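Local coordinates for protein endo-beta-1,4-glucanase (cellulase B) (Bacillus halodurans, PDB 4V2X) that probably hydrolyses internal beta-1,4 bonds of glucans with a family 5 catalytic module, joined to an Ig-like module and a family 46 carbohydrate-binding module, at residues A[339-344]-A[378-383]; A[389-394]-A[473-478]; A[408-413]-A[438-443]; A[414-419]-A[467-472]. One frame throughout, in Å; residues are numbered along the deposited sequence.

Interaction 1. Residues A[339-344]-A[378-383]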
loop_
_atom_site.group_PDB
_atom_site.type_symbol
_atom_site.label_atom_id
_atom_site.label_comp_id
_atom_site.label_asym_id
_atom_site.label_seq_id
_atom_site.Cartn_x
_atom_site.Cartn_y
_atom_site.Cartn_z
ATOM N N LYS A 339 -30.479 17.923 18.353
ATOM C CA LYS A 339 -29.265 18.738 18.311
ATOM C C LYS A 339 -28.128 18.019 17.590
ATOM O O LYS A 339 -27.373 18.657 16.871
ATOM C CB LYS A 339 -28.839 19.182 19.709
ATOM C CG LYS A 339 -29.786 20.220 20.293
ATOM C CD LYS A 339 -29.394 20.666 21.684
ATOM C CE LYS A 339 -29.724 19.617 22.727
ATOM N NZ LYS A 339 -29.524 20.129 24.106
ATOM N N PHE A 340 -28.027 16.698 17.761
ATOM C CA PHE A 340 -27.059 15.899 17.000
ATOM C C PHE A 340 -27.250 16.090 15.498
ATOM O O PHE A 340 -26.282 16.392 14.774
ATOM C CB PHE A 340 -27.155 14.403 17.350
ATOM C CG PHE A 340 -26.292 13.519 16.475
ATOM C CD1 PHE A 340 -24.950 13.319 16.770
ATOM C CD2 PHE A 340 -26.815 12.911 15.345
ATOM C CE1 PHE A 340 -24.153 12.539 15.950
ATOM C CE2 PHE A 340 -26.025 12.125 14.525
ATOM C CZ PHE A 340 -24.690 11.930 14.837
ATOM N N PHE A 341 -28.480 15.911 15.015
ATOM C CA PHE A 341 -28.734 16.037 13.587
ATOM C C PHE A 341 -28.510 17.458 13.072
ATOM O O PHE A 341 -27.925 17.642 12.012
ATOM C CB PHE A 341 -30.126 15.514 13.215
ATOM C CG PHE A 341 -30.197 14.012 13.137
ATOM C CD1 PHE A 341 -30.414 13.247 14.272
ATOM C CD2 PHE A 341 -30.043 13.362 11.921
ATOM C CE1 PHE A 341 -30.472 11.866 14.202
ATOM C CE2 PHE A 341 -30.103 11.980 11.840
ATOM C CZ PHE A 341 -30.305 11.228 12.985
ATOM N N GLU A 342 -28.950 18.454 13.828
ATOM C CA GLU A 342 -28.732 19.854 13.453
ATOM C C GLU A 342 -27.236 20.142 13.294
ATOM O O GLU A 342 -26.800 20.720 12.291
ATOM C CB GLU A 342 -29.355 20.779 14.497
ATOM C CG GLU A 342 -29.509 22.235 14.063
ATOM C CD GLU A 342 -28.226 23.044 14.136
ATOM O OE1 GLU A 342 -27.383 22.804 15.041
ATOM O OE2 GLU A 342 -28.074 23.959 13.291
ATOM N N PHE A 343 -26.457 19.717 14.279
ATOM C CA PHE A 343 -25.020 20.005 14.319
ATOM C C PHE A 343 -24.290 19.243 13.223
ATOM O O PHE A 343 -23.479 19.815 12.492
ATOM C CB PHE A 343 -24.480 19.637 15.704
ATOM C CG PHE A 343 -23.034 19.977 15.925
ATOM C CD1 PHE A 343 -22.032 19.083 15.570
ATOM C CD2 PHE A 343 -22.679 21.160 16.557
ATOM C CE1 PHE A 343 -20.697 19.381 15.804
ATOM C CE2 PHE A 343 -21.350 21.457 16.798
ATOM C CZ PHE A 343 -20.362 20.572 16.415
ATOM N N LEU A 344 -24.598 17.955 13.090
ATOM C CA LEU A 344 -23.969 17.136 12.064
ATOM C C LEU A 344 -24.210 17.724 10.675
ATOM O O LEU A 344 -23.263 17.943 9.904
ATOM C CB LEU A 344 -24.503 15.708 12.115
ATOM C CG LEU A 344 -23.976 14.780 11.020
ATOM C CD1 LEU A 344 -22.453 14.666 11.055
ATOM C CD2 LEU A 344 -24.627 13.414 11.117
ATOM N N ASP A 378 -38.494 17.513 10.404
ATOM C CA ASP A 378 -38.512 18.969 10.305
ATOM C C ASP A 378 -37.129 19.553 10.594
ATOM O O ASP A 378 -36.713 20.504 9.943
ATOM C CB ASP A 378 -39.546 19.582 11.258
ATOM C CG ASP A 378 -40.985 19.389 10.778
ATOM O OD1 ASP A 378 -41.209 18.905 9.650
ATOM O OD2 ASP A 378 -41.895 19.739 11.548
ATOM N N MET A 379 -36.420 18.965 11.549
ATOM C CA MET A 379 -35.081 19.430 11.891
ATOM C C MET A 379 -34.120 19.124 10.749
ATOM O O MET A 379 -33.315 19.972 10.375
ATOM C CB MET A 379 -34.593 18.798 13.190
ATOM C CG MET A 379 -33.202 19.259 13.613
ATOM S SD MET A 379 -33.053 21.051 13.802
ATOM C CE MET A 379 -33.428 21.230 15.546
ATOM N N MET A 380 -34.212 17.925 10.186
ATOM C CA MET A 380 -33.342 17.573 9.061
ATOM C C MET A 380 -33.605 18.482 7.868
ATOM O O MET A 380 -32.662 19.013 7.274
ATOM C CB MET A 380 -33.502 16.108 8.672
ATOM C CG MET A 380 -32.911 15.166 9.695
ATOM S SD MET A 380 -32.776 13.467 9.100
ATOM C CE MET A 380 -34.486 13.064 8.778
ATOM N N ARG A 381 -34.885 18.660 7.527
ATOM C CA ARG A 381 -35.276 19.492 6.396
ATOM C C ARG A 381 -34.810 20.936 6.578
ATOM O O ARG A 381 -34.345 21.554 5.623
ATOM C CB ARG A 381 -36.798 19.451 6.179
ATOM C CG ARG A 381 -37.279 20.380 5.073
ATOM C CD ARG A 381 -38.789 20.363 4.910
ATOM N NE ARG A 381 -39.219 21.458 4.038
ATOM C CZ ARG A 381 -40.477 21.875 3.888
ATOM N NH1 ARG A 381 -41.473 21.294 4.552
ATOM N NH2 ARG A 381 -40.740 22.887 3.068
ATOM N N ALA A 382 -34.942 21.481 7.788
ATOM C CA ALA A 382 -34.441 22.823 8.079
ATOM C C ALA A 382 -32.927 22.866 7.889
ATOM O O ALA A 382 -32.382 23.821 7.336
ATOM C CB ALA A 382 -34.800 23.237 9.497
ATOM N N SER A 383 -32.259 21.813 8.345
ATOM C CA SER A 383 -30.809 21.754 8.305
ATOM C C SER A 383 -30.260 21.700 6.884
ATOM O O SER A 383 -29.128 22.128 6.652
ATOM C CB SER A 383 -30.304 20.569 9.138
ATOM O OG SER A 383 -30.698 20.717 10.497
#
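The phenyl ring of F341 meets the sulfur of M380 obliquely. M380 SD lies 4.8 Å from the centroid of the F341 ring and 49° off the ring normal, a Met-aromatic contact. The nearest ring atom is F341 CD2, at 3.9 Å from M380 SD. One face of the F341 ring carries CD2 of F340, shifted toward the rim. In turn, F341 CD1 lies in plane at the edge of the F340 ring. The F341 and M380 side chains run side by side and point the same way.

A second row of contacts lies beside this one. E342 CG sits 3.7 Å from M379 SD. M379 has CG anti to the backbone N (chi1 -179°) and bends at chi2, which sets its sulfur against CB and CG of E342. S383 OG comes within 3.7 Å of E342 CA. Its hydroxyl turns back on its own helix and donates to M379 O over 2.7 Å. M379 O also takes the amide of S383, and the two donors approach from opposite faces of the carbonyl plane.

Helices 334-350 and 374-385 are the last two outer helices of the eight-stranded parallel barrel of the catalytic module. Here their segments run nearly parallel, 14° apart, with axes 9.1 Å from each other.

No hydrogen bond crosses the contact. The carboxylate of E342 is buried but pairs with R387 and with the backbone N of S388, which would probably keep it ionised. The contact itself therefore rests on sulfur, ring and methylene packing.

Interaction 2. Residues A[389-394]-A[473-478]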
loop_
_atom_site.group_PDB
_atom_site.type_symbol
_atom_site.label_atom_id
_atom_site.label_comp_id
_atom_site.label_asym_id
_atom_site.label_seq_id
_atom_site.Cartn_x
_atom_site.Cartn_y
_atom_site.Cartn_z
ATOM N N SER A 389 -32.089 27.123 15.739
ATOM C CA SER A 389 -31.815 27.446 17.121
ATOM C C SER A 389 -32.289 26.283 17.967
ATOM O O SER A 389 -33.329 25.675 17.680
ATOM C CB SER A 389 -32.558 28.714 17.517
ATOM O OG SER A 389 -32.196 29.772 16.643
ATOM N N VAL A 390 -31.522 25.970 19.000
ATOM C CA VAL A 390 -31.839 24.855 19.886
ATOM C C VAL A 390 -31.729 25.335 21.324
ATOM O O VAL A 390 -31.471 26.514 21.571
ATOM C CB VAL A 390 -30.917 23.647 19.613
ATOM C CG1 VAL A 390 -31.096 23.167 18.179
ATOM C CG2 VAL A 390 -29.454 23.988 19.863
ATOM N N ALA A 391 -31.929 24.437 22.278
ATOM C CA ALA A 391 -31.879 24.814 23.685
ATOM C C ALA A 391 -31.263 23.710 24.526
ATOM O O ALA A 391 -31.072 22.586 24.052
ATOM C CB ALA A 391 -33.279 25.158 24.186
ATOM N N GLU A 392 -30.942 24.048 25.770
ATOM C CA GLU A 392 -30.342 23.095 26.699
ATOM C C GLU A 392 -31.143 21.798 26.797
ATOM O O GLU A 392 -30.568 20.719 26.955
ATOM C CB GLU A 392 -30.160 23.724 28.086
ATOM C CG GLU A 392 -31.445 24.132 28.778
ATOM C CD GLU A 392 -31.201 24.698 30.162
ATOM O OE1 GLU A 392 -30.854 25.891 30.261
ATOM O OE2 GLU A 392 -31.360 23.949 31.146
ATOM N N SER A 393 -32.467 21.914 26.708
ATOM C CA SER A 393 -33.362 20.761 26.733
ATOM C C SER A 393 -34.616 21.052 25.918
ATOM O O SER A 393 -34.922 22.205 25.633
ATOM C CB SER A 393 -33.773 20.422 28.174
ATOM O OG SER A 393 -32.654 20.129 28.999
ATOM N N ASN A 394 -35.353 20.000 25.587
ATOM C CA ASN A 394 -36.681 20.136 24.986
ATOM C C ASN A 394 -37.787 19.905 26.017
ATOM O O ASN A 394 -38.851 19.385 25.698
ATOM C CB ASN A 394 -36.842 19.179 23.807
ATOM C CG ASN A 394 -36.948 17.738 24.240
ATOM O OD1 ASN A 394 -36.275 17.313 25.173
ATOM N ND2 ASN A 394 -37.815 16.979 23.573
ATOM N N TRP A 473 -38.393 25.264 18.082
ATOM C CA TRP A 473 -37.960 24.394 19.179
ATOM C C TRP A 473 -39.120 24.203 20.156
ATOM O O TRP A 473 -39.767 25.172 20.564
ATOM C CB TRP A 473 -36.747 24.985 19.899
ATOM C CG TRP A 473 -36.176 24.080 20.953
ATOM C CD1 TRP A 473 -36.411 24.137 22.295
ATOM C CD2 TRP A 473 -35.283 22.974 20.746
ATOM N NE1 TRP A 473 -35.724 23.137 22.941
ATOM C CE2 TRP A 473 -35.016 22.415 22.015
ATOM C CE3 TRP A 473 -34.680 22.406 19.613
ATOM C CZ2 TRP A 473 -34.178 21.311 22.183
ATOM C CZ3 TRP A 473 -33.843 21.308 19.782
ATOM C CH2 TRP A 473 -33.599 20.774 21.061
ATOM N N HIS A 474 -39.375 22.957 20.537
ATOM C CA HIS A 474 -40.543 22.627 21.351
ATOM C C HIS A 474 -40.150 22.194 22.750
ATOM O O HIS A 474 -39.434 21.216 22.905
ATOM C CB HIS A 474 -41.317 21.496 20.685
ATOM C CG HIS A 474 -41.591 21.734 19.239
ATOM N ND1 HIS A 474 -42.624 22.532 18.802
ATOM C CD2 HIS A 474 -40.964 21.286 18.128
ATOM C CE1 HIS A 474 -42.627 22.559 17.483
ATOM N NE2 HIS A 474 -41.625 21.818 17.048
ATOM N N PHE A 475 -40.606 22.936 23.757
ATOM C CA PHE A 475 -40.415 22.562 25.153
ATOM C C PHE A 475 -41.645 21.836 25.670
ATOM O O PHE A 475 -42.725 22.432 25.773
ATOM C CB PHE A 475 -40.197 23.792 26.039
ATOM C CG PHE A 475 -38.968 24.585 25.708
ATOM C CD1 PHE A 475 -37.718 24.187 26.176
ATOM C CD2 PHE A 475 -39.063 25.759 24.974
ATOM C CE1 PHE A 475 -36.587 24.925 25.878
ATOM C CE2 PHE A 475 -37.937 26.501 24.680
ATOM C CZ PHE A 475 -36.696 26.079 25.129
ATOM N N ARG A 476 -41.475 20.566 26.015
ATOM C CA ARG A 476 -42.554 19.795 26.617
ATOM C C ARG A 476 -42.638 20.194 28.081
ATOM O O ARG A 476 -41.634 20.144 28.803
ATOM C CB ARG A 476 -42.289 18.297 26.478
ATOM C CG ARG A 476 -42.227 17.835 25.031
ATOM C CD ARG A 476 -41.716 16.408 24.915
ATOM N NE ARG A 476 -42.700 15.454 25.405
ATOM C CZ ARG A 476 -43.763 15.064 24.710
ATOM N NH1 ARG A 476 -43.967 15.547 23.496
ATOM N NH2 ARG A 476 -44.619 14.197 25.231
ATOM N N VAL A 477 -43.823 20.623 28.519
ATOM C CA VAL A 477 -44.019 21.047 29.897
ATOM C C VAL A 477 -44.567 19.852 30.673
ATOM O O VAL A 477 -45.673 19.387 30.399
ATOM C CB VAL A 477 -44.968 22.261 29.999
ATOM C CG1 VAL A 477 -45.226 22.622 31.459
ATOM C CG2 VAL A 477 -44.390 23.446 29.238
ATOM N N ASN A 478 -43.766 19.359 31.617
ATOM C CA ASN A 478 -44.016 18.095 32.306
ATOM C C ASN A 478 -44.163 18.283 33.800
ATOM O O ASN A 478 -43.316 18.913 34.430
ATOM C CB ASN A 478 -42.853 17.128 32.065
ATOM C CG ASN A 478 -42.621 16.848 30.593
ATOM O OD1 ASN A 478 -43.555 16.843 29.796
ATOM N ND2 ASN A 478 -41.360 16.624 30.220
HETATM O O HOH W 1 -39.888 18.450 22.031
#
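The indole of W473 fills a hollow made by the bent chain of 389-394. V390 and A391 cover one face of it. V390 CA stands 4.1 Å from the centroid of the W473 six-membered ring, a CH-pi contact, while A391 N lies over the ring centre. V390 CG1 presses on W473 CZ3 at 3.7 Å. With CG anti to the backbone N (chi1 -175°), the indole reaches S393. There W473 NE1 donates to S393 O over 3.0 Å, with the acceptor in the indole plane. A391 CB, the second bump from 389-394, wedges between W473 NE1, at 3.4 Å, and F475 CZ, at 3.7 Å. N394 closes the far end: its O accepts from R476 N in a nearly straight bond of 2.9 Å, and a water joins N394 ND2 to H474 O. N394 OD1 bonds to Q333 NE2. Replacing W473 by an alanine would probably leave S393 O without its indole donor and open a gap beside V390 and A391. Strand 390-391 pairs with strand 407-412, and strand 473-480 pairs with strand 458-467 in a second sheet. L338 and K339 of helix 334-350 touch the indole, and K339 also V390, so this barrel helix borders both sheets.

Interaction 3. Residues A[408-413]-A[438-443]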
loop_
_atom_site.group_PDB
_atom_site.type_symbol
_atom_site.label_atom_id
_atom_site.label_comp_id
_atom_site.label_asym_id
_atom_site.label_seq_id
_atom_site.Cartn_x
_atom_site.Cartn_y
_atom_site.Cartn_z
ATOM N N THR A 408 -36.258 29.458 33.378
ATOM C CA THR A 408 -35.253 30.067 32.514
ATOM C C THR A 408 -34.409 28.969 31.882
ATOM O O THR A 408 -33.873 28.103 32.577
ATOM C CB THR A 408 -34.374 31.077 33.273
ATOM O OG1 THR A 408 -35.199 32.144 33.756
ATOM C CG2 THR A 408 -33.306 31.657 32.354
ATOM N N VAL A 409 -34.308 29.007 30.557
ATOM C CA VAL A 409 -33.552 28.018 29.803
ATOM C C VAL A 409 -32.582 28.726 28.863
ATOM O O VAL A 409 -32.868 29.823 28.369
ATOM C CB VAL A 409 -34.472 27.071 28.989
ATOM C CG1 VAL A 409 -35.240 26.141 29.920
ATOM C CG2 VAL A 409 -35.444 27.843 28.106
ATOM N N SER A 410 -31.438 28.092 28.631
ATOM C CA SER A 410 -30.432 28.604 27.710
ATOM C C SER A 410 -30.733 28.130 26.298
ATOM O O SER A 410 -30.928 26.940 26.072
ATOM C CB SER A 410 -29.037 28.136 28.118
ATOM O OG SER A 410 -28.629 28.786 29.310
ATOM N N LEU A 411 -30.772 29.082 25.368
ATOM C CA LEU A 411 -30.899 28.806 23.959
ATOM C C LEU A 411 -29.529 28.868 23.319
ATOM O O LEU A 411 -28.633 29.554 23.802
ATOM C CB LEU A 411 -31.777 29.862 23.277
ATOM C CG LEU A 411 -33.191 30.096 23.802
ATOM C CD1 LEU A 411 -33.872 31.166 22.955
ATOM C CD2 LEU A 411 -33.999 28.804 23.818
ATOM N N GLN A 412 -29.371 28.130 22.231
ATOM C CA GLN A 412 -28.228 28.289 21.352
ATOM C C GLN A 412 -28.800 28.804 20.033
ATOM O O GLN A 412 -29.339 28.030 19.234
ATOM C CB GLN A 412 -27.485 26.962 21.194
ATOM C CG GLN A 412 -26.760 26.501 22.458
ATOM C CD GLN A 412 -27.669 25.866 23.498
ATOM O OE1 GLN A 412 -28.446 24.957 23.195
ATOM N NE2 GLN A 412 -27.561 26.328 24.743
ATOM N N LEU A 413 -28.713 30.116 19.829
ATOM C CA LEU A 413 -29.409 30.762 18.719
ATOM C C LEU A 413 -28.856 30.405 17.342
ATOM O O LEU A 413 -29.602 30.423 16.358
ATOM C CB LEU A 413 -29.444 32.284 18.916
ATOM C CG LEU A 413 -30.371 32.757 20.043
ATOM C CD1 LEU A 413 -30.180 34.242 20.307
ATOM C CD2 LEU A 413 -31.832 32.441 19.739
ATOM N N GLY A 438 -30.195 38.043 26.194
ATOM C CA GLY A 438 -29.126 37.354 25.482
ATOM C C GLY A 438 -29.668 36.055 24.918
ATOM O O GLY A 438 -30.592 36.061 24.109
ATOM N N GLU A 439 -29.115 34.941 25.377
ATOM C CA GLU A 439 -29.609 33.620 24.997
ATOM C C GLU A 439 -30.373 32.941 26.134
ATOM O O GLU A 439 -30.734 31.767 26.017
ATOM C CB GLU A 439 -28.449 32.736 24.519
ATOM C CG GLU A 439 -27.929 33.113 23.138
ATOM C CD GLU A 439 -26.892 32.139 22.605
ATOM O OE1 GLU A 439 -25.920 31.841 23.332
ATOM O OE2 GLU A 439 -27.038 31.673 21.455
ATOM N N ARG A 440 -30.629 33.672 27.220
ATOM C CA ARG A 440 -31.426 33.154 28.336
ATOM C C ARG A 440 -32.902 33.480 28.135
ATOM O O ARG A 440 -33.313 34.642 28.237
ATOM C CB ARG A 440 -30.955 33.741 29.668
ATOM C CG ARG A 440 -29.515 33.412 30.020
ATOM C CD ARG A 440 -29.385 32.012 30.595
ATOM N NE ARG A 440 -29.851 31.945 31.982
ATOM C CZ ARG A 440 -29.170 32.398 33.038
ATOM N NH1 ARG A 440 -27.969 32.959 32.894
ATOM N NH2 ARG A 440 -29.695 32.287 34.255
ATOM N N LEU A 441 -33.689 32.444 27.852
ATOM C CA LEU A 441 -35.139 32.567 27.701
ATOM C C LEU A 441 -35.852 32.280 29.013
ATOM O O LEU A 441 -35.710 31.193 29.575
ATOM C CB LEU A 441 -35.649 31.584 26.647
ATOM C CG LEU A 441 -37.164 31.553 26.411
ATOM C CD1 LEU A 441 -37.664 32.877 25.852
ATOM C CD2 LEU A 441 -37.535 30.410 25.480
ATOM N N THR A 442 -36.638 33.241 29.482
ATOM C CA THR A 442 -37.471 33.040 30.659
ATOM C C THR A 442 -38.930 32.915 30.245
ATOM O O THR A 442 -39.474 33.808 29.591
ATOM C CB THR A 442 -37.329 34.204 31.663
ATOM O OG1 THR A 442 -35.986 34.258 32.143
ATOM C CG2 THR A 442 -38.267 34.019 32.838
ATOM N N VAL A 443 -39.551 31.799 30.614
ATOM C CA VAL A 443 -40.988 31.631 30.480
ATOM C C VAL A 443 -41.623 31.930 31.840
ATOM O O VAL A 443 -41.310 31.281 32.839
ATOM C CB VAL A 443 -41.367 30.205 30.027
ATOM C CG1 VAL A 443 -42.865 30.116 29.764
ATOM C CG2 VAL A 443 -40.584 29.802 28.785
#
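E439 reaches along the end of strand 407-412 to the backbone of L413. Its CG is anti to the carbonyl carbon (chi1 -74°), and the chain beyond CG is extended. CB begins against the carbonyl of L411, with E439 CB to L411 O at 3.3 Å. CG comes next and lies 3.8 Å from L413 CD1, where the two side chains slide past each other in opposite directions. CD still runs alongside L411 O, and E439 OE1 lies 3.6 Å from L411 O. At the tip, E439 OE2 accepts from L413 N over 2.8 Å, with an angle of 175° at the hydrogen. The donor approaches on the anti side and is tilted out of the carboxylate plane. The carboxylate thus takes up the first amide past the strand end.

The backbone pairing begins at the same residue. L411 N donates to E439 O over 2.8 Å. V409 and L441 form a hydrogen-bonded antiparallel pair, each N bonding to the other's O. S410 with R440 and T408 with T442 are non-hydrogen-bonded pairs. On their face of the sheet, T408 OG1 and T442 OG1 share a hydrogen bond of 2.8 Å, and T408 CG2 sits at the edge of the R440 guanidinium, 3.5 Å from R440 NE. V409 and L441 point to the other face, where V409 CG2 meets L441 CB at 4.0 Å.

F475, L418 and L421 of the second sheet pack against that face. Two facing sheets with an apolar layer between them are characteristic of the beta-sandwich of an Ig-like module, and this contact joins strands 407-412 and 440-443, the two central strands of its four-stranded sheet.

Interaction 4. Residues A[414-419]-A[467-472]. With CA (calcium ion), chain C.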
loop_
_atom_site.group_PDB
_atom_site.type_symbol
_atom_site.label_atom_id
_atom_site.label_comp_id
_atom_site.label_asym_id
_atom_site.label_seq_id
_atom_site.Cartn_x
_atom_site.Cartn_y
_atom_site.Cartn_z
ATOM N N HIS A 414 -27.567 30.071 17.266
ATOM C CA HIS A 414 -26.951 29.648 16.004
ATOM C C HIS A 414 -27.174 30.687 14.901
ATOM O O HIS A 414 -27.405 30.343 13.737
ATOM C CB HIS A 414 -27.482 28.270 15.555
ATOM C CG HIS A 414 -27.040 27.130 16.420
ATOM N ND1 HIS A 414 -27.780 25.976 16.564
ATOM C CD2 HIS A 414 -25.931 26.964 17.179
ATOM C CE1 HIS A 414 -27.148 25.150 17.379
ATOM N NE2 HIS A 414 -26.026 25.729 17.770
ATOM N N GLY A 415 -27.121 31.963 15.274
ATOM C CA GLY A 415 -27.249 33.057 14.306
ATOM C C GLY A 415 -28.659 33.521 13.993
ATOM O O GLY A 415 -28.845 34.436 13.185
ATOM N N ASN A 416 -29.662 32.915 14.630
ATOM C CA ASN A 416 -31.049 33.301 14.418
ATOM C C ASN A 416 -31.546 34.224 15.508
ATOM O O ASN A 416 -30.856 34.457 16.501
ATOM C CB ASN A 416 -31.942 32.070 14.358
ATOM C CG ASN A 416 -31.480 31.070 13.321
ATOM O OD1 ASN A 416 -30.977 31.443 12.256
ATOM N ND2 ASN A 416 -31.646 29.789 13.626
ATOM N N GLU A 417 -32.747 34.751 15.311
ATOM C CA GLU A 417 -33.401 35.589 16.301
ATOM C C GLU A 417 -34.718 34.934 16.711
ATOM O O GLU A 417 -35.409 34.333 15.886
ATOM C CB GLU A 417 -33.671 36.987 15.735
ATOM C CG GLU A 417 -32.448 37.683 15.137
ATOM C CD GLU A 417 -31.407 38.099 16.166
ATOM O OE1 GLU A 417 -31.686 38.044 17.385
ATOM O OE2 GLU A 417 -30.295 38.498 15.749
ATOM N N LEU A 418 -35.051 35.046 17.991
ATOM C CA LEU A 418 -36.350 34.601 18.495
ATOM C C LEU A 418 -37.422 35.570 18.000
ATOM O O LEU A 418 -37.310 36.772 18.219
ATOM C CB LEU A 418 -36.337 34.576 20.024
ATOM C CG LEU A 418 -37.619 34.101 20.713
ATOM C CD1 LEU A 418 -37.748 32.591 20.604
ATOM C CD2 LEU A 418 -37.629 34.541 22.170
ATOM N N THR A 419 -38.435 35.060 17.313
ATOM C CA THR A 419 -39.513 35.909 16.786
ATOM C C THR A 419 -40.782 35.830 17.617
ATOM O O THR A 419 -41.619 36.735 17.562
ATOM C CB THR A 419 -39.841 35.574 15.322
ATOM O OG1 THR A 419 -40.144 34.184 15.195
ATOM C CG2 THR A 419 -38.656 35.908 14.433
ATOM N N PHE A 467 -38.427 31.057 15.575
ATOM C CA PHE A 467 -37.251 31.810 15.165
ATOM C C PHE A 467 -37.411 32.315 13.734
ATOM O O PHE A 467 -38.235 31.802 12.963
ATOM C CB PHE A 467 -36.000 30.933 15.303
ATOM C CG PHE A 467 -35.817 30.380 16.686
ATOM C CD1 PHE A 467 -35.170 31.129 17.665
ATOM C CD2 PHE A 467 -36.320 29.134 17.020
ATOM C CE1 PHE A 467 -35.020 30.639 18.951
ATOM C CE2 PHE A 467 -36.171 28.634 18.304
ATOM C CZ PHE A 467 -35.525 29.392 19.271
ATOM N N ASN A 468 -36.631 33.333 13.379
ATOM C CA ASN A 468 -36.738 33.934 12.045
ATOM C C ASN A 468 -36.281 32.980 10.939
ATOM O O ASN A 468 -36.723 33.085 9.800
ATOM C CB ASN A 468 -35.984 35.268 11.971
ATOM C CG ASN A 468 -34.483 35.117 12.128
ATOM O OD1 ASN A 468 -33.991 34.187 12.774
ATOM N ND2 ASN A 468 -33.744 36.051 11.555
ATOM N N ARG A 469 -35.380 32.067 11.284
ATOM C CA ARG A 469 -34.951 31.006 10.385
ATOM C C ARG A 469 -34.942 29.677 11.127
ATOM O O ARG A 469 -34.808 29.645 12.352
ATOM C CB ARG A 469 -33.534 31.281 9.882
ATOM C CG ARG A 469 -33.373 32.617 9.177
ATOM C CD ARG A 469 -31.957 32.824 8.667
ATOM N NE ARG A 469 -30.976 32.850 9.751
ATOM C CZ ARG A 469 -29.655 32.870 9.573
ATOM N NH1 ARG A 469 -29.131 32.880 8.354
ATOM N NH2 ARG A 469 -28.846 32.889 10.629
ATOM N N GLY A 470 -35.091 28.591 10.378
ATOM C CA GLY A 470 -34.934 27.255 10.945
ATOM C C GLY A 470 -36.156 26.750 11.680
ATOM O O GLY A 470 -37.178 27.428 11.783
ATOM N N ALA A 471 -36.033 25.542 12.213
ATOM C CA ALA A 471 -37.147 24.864 12.856
ATOM C C ALA A 471 -37.540 25.503 14.187
ATOM O O ALA A 471 -36.701 26.057 14.897
ATOM C CB ALA A 471 -36.797 23.402 13.067
ATOM N N ASP A 472 -38.824 25.415 14.523
ATOM C CA ASP A 472 -39.283 25.770 15.863
ATOM C C ASP A 472 -38.655 24.798 16.861
ATOM O O ASP A 472 -38.436 23.632 16.519
ATOM C CB ASP A 472 -40.801 25.630 15.975
ATOM C CG ASP A 472 -41.569 26.673 15.182
ATOM O OD1 ASP A 472 -40.997 27.698 14.753
ATOM O OD2 ASP A 472 -42.783 26.454 14.991
HETATM CA CA CA C . -39.966 30.593 11.894
HETATM O O HOH W 2 -30.813 36.055 11.858
HETATM O O HOH W 3 -41.032 32.606 12.888
HETATM O O HOH W 4 -38.954 28.867 13.544
HETATM O O HOH W 5 -39.592 32.106 10.110
HETATM O O HOH W 6 -38.167 29.665 10.703
HETATM O O HOH W 7 -40.919 28.598 10.621
#
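N416 and R469 both set off with CG beside the backbone N (chi1 -55° and -57°), and R469 then bends at chi3, which brings the two side chains together. N468 takes a different course. Its CG lies between the backbone N and the carbonyl carbon (chi1 66°), which turns the amide toward E417. These contacts lie at one end of the Ig-like sandwich, where L418 and F467 form an antiparallel non-hydrogen-bonded pair at the edge of a calcium site.

The guanidinium of R469 crosses the N416 amide at about a right angle. N416 OD1 receives weak bonds from R469 NE, at 2.9 Å, and from R469 NH2. The same NH2 bonds weakly to G415 O. N416 ND2 is held by S389 OG and R387 O. An alanine at N416 is likely to leave S389 OG and R387 O without this donor and the R469 guanidinium freer to turn.

N468 grips E417 twice. N468 OD1 accepts from E417 N in a nearly straight bond of 2.9 Å, the donor standing well above the amide plane. N468 N donates back to E417 O over 3.0 Å. L418 CD1 touches the F467 ring at CE1, 3.7 Å away, and T419 CG2 packs on N468 CB.

The calcium ion is bound by F467 O at 2.4 Å, by five waters and by two atoms from elsewhere in the structure. T419 OG1 contacts one of these waters. Another takes the N-H of F467 and donates to G470 O and, over 2.6 Å, to D472 OD1, so the aspartate reaches the metal through water.

Interaction 1 belongs to the catalytic barrel; the other three build the Ig-like module beside it. K339 NZ of interaction 1 bonds to A391 O of interaction 2 at 2.9 Å, and E342 OE1 lies 3.3 Å from H414 CE1 of interaction 4. S389 joins the three Ig-like contacts: its OG bonds to L413 O of interaction 3 at 2.7 Å and to N416 ND2 of interaction 4 at 3.1 Å. The F467 ring meets L413 of interaction 3, with L413 CD2 to F467 CE1 at 3.7 Å. Interactions 3 and 4 both lie inside the chain loop closed by interaction 2. The calcium held in interaction 4 is about 12 Å from the M379 side chain.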